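Local coordinates for protein deferrochelatase (Vibrio cholerae, PDB 5DE0) that binds heme b and probably works as a dye-decolorizing (DyP-type) peroxidase, assembling as a dimer, at residues P52-T57 against H107-Y112. Sequence-based numbering, arbitrary orientation.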
ATOM      1  N   PRO B  52     -20.129   9.041   2.390  1.00 25.46           N
ATOM      2  CA  PRO B  52     -19.957  10.469   2.098  1.00 23.91           C
ATOM      3  C   PRO B  52     -18.507  10.923   2.270  1.00 23.28           C
ATOM      4  O   PRO B  52     -17.839  10.511   3.219  1.00 23.32           O
ATOM      5  CB  PRO B  52     -20.867  11.152   3.122  1.00 23.88           C
ATOM      6  CG  PRO B  52     -21.892  10.113   3.467  1.00 25.37           C
ATOM      7  CD  PRO B  52     -21.163   8.804   3.413  1.00 24.69           C
ATOM      8  N   GLY B  53     -18.029  11.758   1.354  1.00 22.74           N
ATOM      9  CA  GLY B  53     -16.676  12.277   1.428  1.00 23.32           C
ATOM     10  C   GLY B  53     -15.647  11.407   0.728  1.00 22.83           C
ATOM     11  O   GLY B  53     -14.512  11.832   0.510  1.00 22.20           O
ATOM     12  N   ALA B  54     -16.046  10.188   0.375  1.00 22.86           N
ATOM     13  CA  ALA B  54     -15.141   9.244  -0.273  1.00 21.87           C
ATOM     14  C   ALA B  54     -14.676   9.758  -1.629  1.00 21.01           C
ATOM     15  O   ALA B  54     -13.504   9.622  -1.982  1.00 21.97           O
ATOM     16  CB  ALA B  54     -15.811   7.897  -0.426  1.00 24.49           C
ATOM     17  N   GLU B  55     -15.608  10.344  -2.378  1.00 21.63           N
ATOM     18  CA  GLU B  55     -15.340  10.868  -3.713  1.00 21.20           C
ATOM     19  C   GLU B  55     -14.671   9.819  -4.597  1.00 21.67           C
ATOM     20  O   GLU B  55     -13.761  10.126  -5.369  1.00 19.94           O
ATOM     21  CB  GLU B  55     -14.482  12.134  -3.631  1.00 22.30           C
ATOM     22  CG  GLU B  55     -15.160  13.278  -2.883  1.00 22.91           C
ATOM     23  CD  GLU B  55     -14.335  14.550  -2.870  1.00 25.94           C
ATOM     24  OE1 GLU B  55     -13.216  14.548  -3.429  1.00 23.01           O
ATOM     25  OE2 GLU B  55     -14.808  15.556  -2.300  1.00 29.80           O
ATOM     26  N   LEU B  56     -15.128   8.577  -4.467  1.00 20.45           N
ATOM     27  CA  LEU B  56     -14.593   7.470  -5.251  1.00 19.93           C
ATOM     28  C   LEU B  56     -14.944   7.629  -6.725  1.00 19.87           C
ATOM     29  O   LEU B  56     -16.098   7.878  -7.077  1.00 19.30           O
ATOM     30  CB  LEU B  56     -15.119   6.135  -4.722  1.00 20.02           C
ATOM     31  CG  LEU B  56     -14.684   4.883  -5.487  1.00 20.18           C
ATOM     32  CD1 LEU B  56     -13.188   4.640  -5.338  1.00 18.64           C
ATOM     33  CD2 LEU B  56     -15.480   3.676  -5.023  1.00 20.74           C
ATOM     34  N   THR B  57     -13.937   7.497  -7.581  1.00 18.75           N
ATOM     35  CA  THR B  57     -14.127   7.621  -9.020  1.00 18.97           C
ATOM     36  C   THR B  57     -13.555   6.404  -9.732  1.00 18.09           C
ATOM     37  O   THR B  57     -12.810   5.626  -9.140  1.00 17.87           O
ATOM     38  CB  THR B  57     -13.458   8.888  -9.572  1.00 18.22           C
ATOM     39  OG1 THR B  57     -12.046   8.819  -9.341  1.00 17.43           O
ATOM     40  CG2 THR B  57     -14.017  10.130  -8.894  1.00 19.21           C
ATOM     41  N   HIS B 107      -8.078   5.154   1.130  1.00 21.14           N
ATOM     42  CA  HIS B 107      -7.373   4.051   0.489  1.00 20.07           C
ATOM     43  C   HIS B 107      -8.172   2.749   0.483  1.00 20.39           C
ATOM     44  O   HIS B 107      -8.156   2.014  -0.504  1.00 19.55           O
ATOM     45  CB  HIS B 107      -6.024   3.832   1.182  1.00 20.52           C
ATOM     46  CG  HIS B 107      -5.306   2.592   0.745  1.00 21.18           C
ATOM     47  ND1 HIS B 107      -4.433   2.574  -0.321  1.00 21.41           N
ATOM     48  CD2 HIS B 107      -5.331   1.329   1.232  1.00 22.43           C
ATOM     49  CE1 HIS B 107      -3.951   1.354  -0.472  1.00 21.58           C
ATOM     50  NE2 HIS B 107      -4.481   0.579   0.458  1.00 22.71           N
ATOM     51  N   ASP B 108      -8.866   2.471   1.582  1.00 20.14           N
ATOM     52  CA  ASP B 108      -9.522   1.177   1.774  1.00 21.97           C
ATOM     53  C   ASP B 108     -10.575   0.863   0.707  1.00 20.30           C
ATOM     54  O   ASP B 108     -10.679  -0.278   0.255  1.00 19.99           O
ATOM     55  CB  ASP B 108     -10.156   1.107   3.169  1.00 21.27           C
ATOM     56  CG  ASP B 108     -11.235   2.153   3.379  1.00 22.29           C
ATOM     57  OD1 ASP B 108     -11.109   3.270   2.829  1.00 21.30           O
ATOM     58  OD2 ASP B 108     -12.211   1.853   4.097  1.00 22.42           O
ATOM     59  N   LEU B 109     -11.340   1.870   0.297  1.00 20.73           N
ATOM     60  CA  LEU B 109     -12.401   1.662  -0.687  1.00 19.89           C
ATOM     61  C   LEU B 109     -11.851   1.295  -2.067  1.00 20.31           C
ATOM     62  O   LEU B 109     -12.567   0.732  -2.896  1.00 21.41           O
ATOM     63  CB  LEU B 109     -13.281   2.907  -0.793  1.00 20.11           C
ATOM     64  CG  LEU B 109     -14.156   3.210   0.425  1.00 21.94           C
ATOM     65  CD1 LEU B 109     -14.965   4.470   0.189  1.00 21.40           C
ATOM     66  CD2 LEU B 109     -15.072   2.034   0.736  1.00 20.06           C
ATOM     67  N   LEU B 110     -10.582   1.617  -2.307  1.00 20.04           N
ATOM     68  CA  LEU B 110      -9.920   1.242  -3.552  1.00 20.07           C
ATOM     69  C   LEU B 110      -9.715  -0.266  -3.602  1.00 21.47           C
ATOM     70  O   LEU B 110     -10.011  -0.912  -4.608  1.00 19.96           O
ATOM     71  CB  LEU B 110      -8.577   1.960  -3.695  1.00 20.57           C
ATOM     72  CG  LEU B 110      -8.596   3.489  -3.676  1.00 19.41           C
ATOM     73  CD1 LEU B 110      -7.176   4.027  -3.735  1.00 19.23           C
ATOM     74  CD2 LEU B 110      -9.431   4.039  -4.822  1.00 18.73           C
ATOM     75  N   PHE B 111      -9.201  -0.818  -2.509  1.00 21.61           N
ATOM     76  CA  PHE B 111      -9.033  -2.258  -2.383  1.00 21.60           C
ATOM     77  C   PHE B 111     -10.385  -2.957  -2.483  1.00 22.09           C
ATOM     78  O   PHE B 111     -10.511  -3.985  -3.149  1.00 21.86           O
ATOM     79  CB  PHE B 111      -8.347  -2.610  -1.058  1.00 22.52           C
ATOM     80  CG  PHE B 111      -8.118  -4.085  -0.863  1.00 23.98           C
ATOM     81  CD1 PHE B 111      -9.103  -4.890  -0.309  1.00 24.14           C
ATOM     82  CD2 PHE B 111      -6.915  -4.666  -1.229  1.00 24.39           C
ATOM     83  CE1 PHE B 111      -8.896  -6.242  -0.134  1.00 25.82           C
ATOM     84  CE2 PHE B 111      -6.699  -6.018  -1.052  1.00 24.81           C
ATOM     85  CZ  PHE B 111      -7.691  -6.808  -0.503  1.00 27.84           C
ATOM     86  N   TYR B 112     -11.391  -2.394  -1.818  1.00 22.04           N
ATOM     87  CA  TYR B 112     -12.725  -2.989  -1.814  1.00 22.90           C
ATOM     88  C   TYR B 112     -13.344  -2.994  -3.206  1.00 22.82           C
ATOM     89  O   TYR B 112     -13.988  -3.964  -3.600  1.00 23.43           O
ATOM     90  CB  TYR B 112     -13.651  -2.253  -0.840  1.00 22.15           C
ATOM     91  CG  TYR B 112     -15.094  -2.713  -0.913  1.00 24.47           C
ATOM     92  CD1 TYR B 112     -15.506  -3.871  -0.266  1.00 24.24           C
ATOM     93  CD2 TYR B 112     -16.041  -1.990  -1.632  1.00 23.55           C
ATOM     94  CE1 TYR B 112     -16.822  -4.298  -0.332  1.00 25.39           C
ATOM     95  CE2 TYR B 112     -17.357  -2.409  -1.703  1.00 24.34           C
ATOM     96  CZ  TYR B 112     -17.742  -3.563  -1.052  1.00 25.77           C
ATOM     97  OH  TYR B 112     -19.053  -3.981  -1.123  1.00 32.73           O
TER
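Leu109, in the first turn of helix 108-117, reaches across to Ala54 in the loop that leads from helix 40-50 into strand 57-62. Its CD1 lies 3.6 Å from Ala54 CB, a methyl-to-methyl contact between two buried side chains whose CB atoms both face the opposing segment. With chi2 at 180°, CD1 stands anti to CA and extends the chain outward toward the loop. Gln51 and Ile47 of the same chain pack on this leucine too, and Leu137 of the second subunit also touches it, which brings the dimer interface right up to the contact. One residue on, the CB bond of Leu110 does not aim at the loop, and CD2 makes the approach: Leu110 CD2 lies 3.8 Å from Leu56 CD1. These two leucines run past each other in opposite directions and meet through one methyl of each. For Leu56, chi1 of 178° sets CG and its two methyls anti to the backbone N, against Val44 and Ile47 of helix 40-50 and Ala104 of strand 98-104. Leu110 rests on that sheet through Phe18, Leu20, Cys102 and Ala104. The join is purely apolar. The segments' nearest CA atoms, those of Leu56 and Leu109, are 7.7 Å apart, a gap bridged by side chains alone. Ala54 is backbone-bonded to Thr105, whose OG1 also bonds the carbonyl oxygens of Gly53 and Ala54, and Leu56 O bonds Asn48 ND2. The result is helix-on-sheet packing of the N-terminal ferredoxin-like half of a DyP-type peroxidase, where helices 40-50 and 108-117 lie against a four-stranded antiparallel sheet.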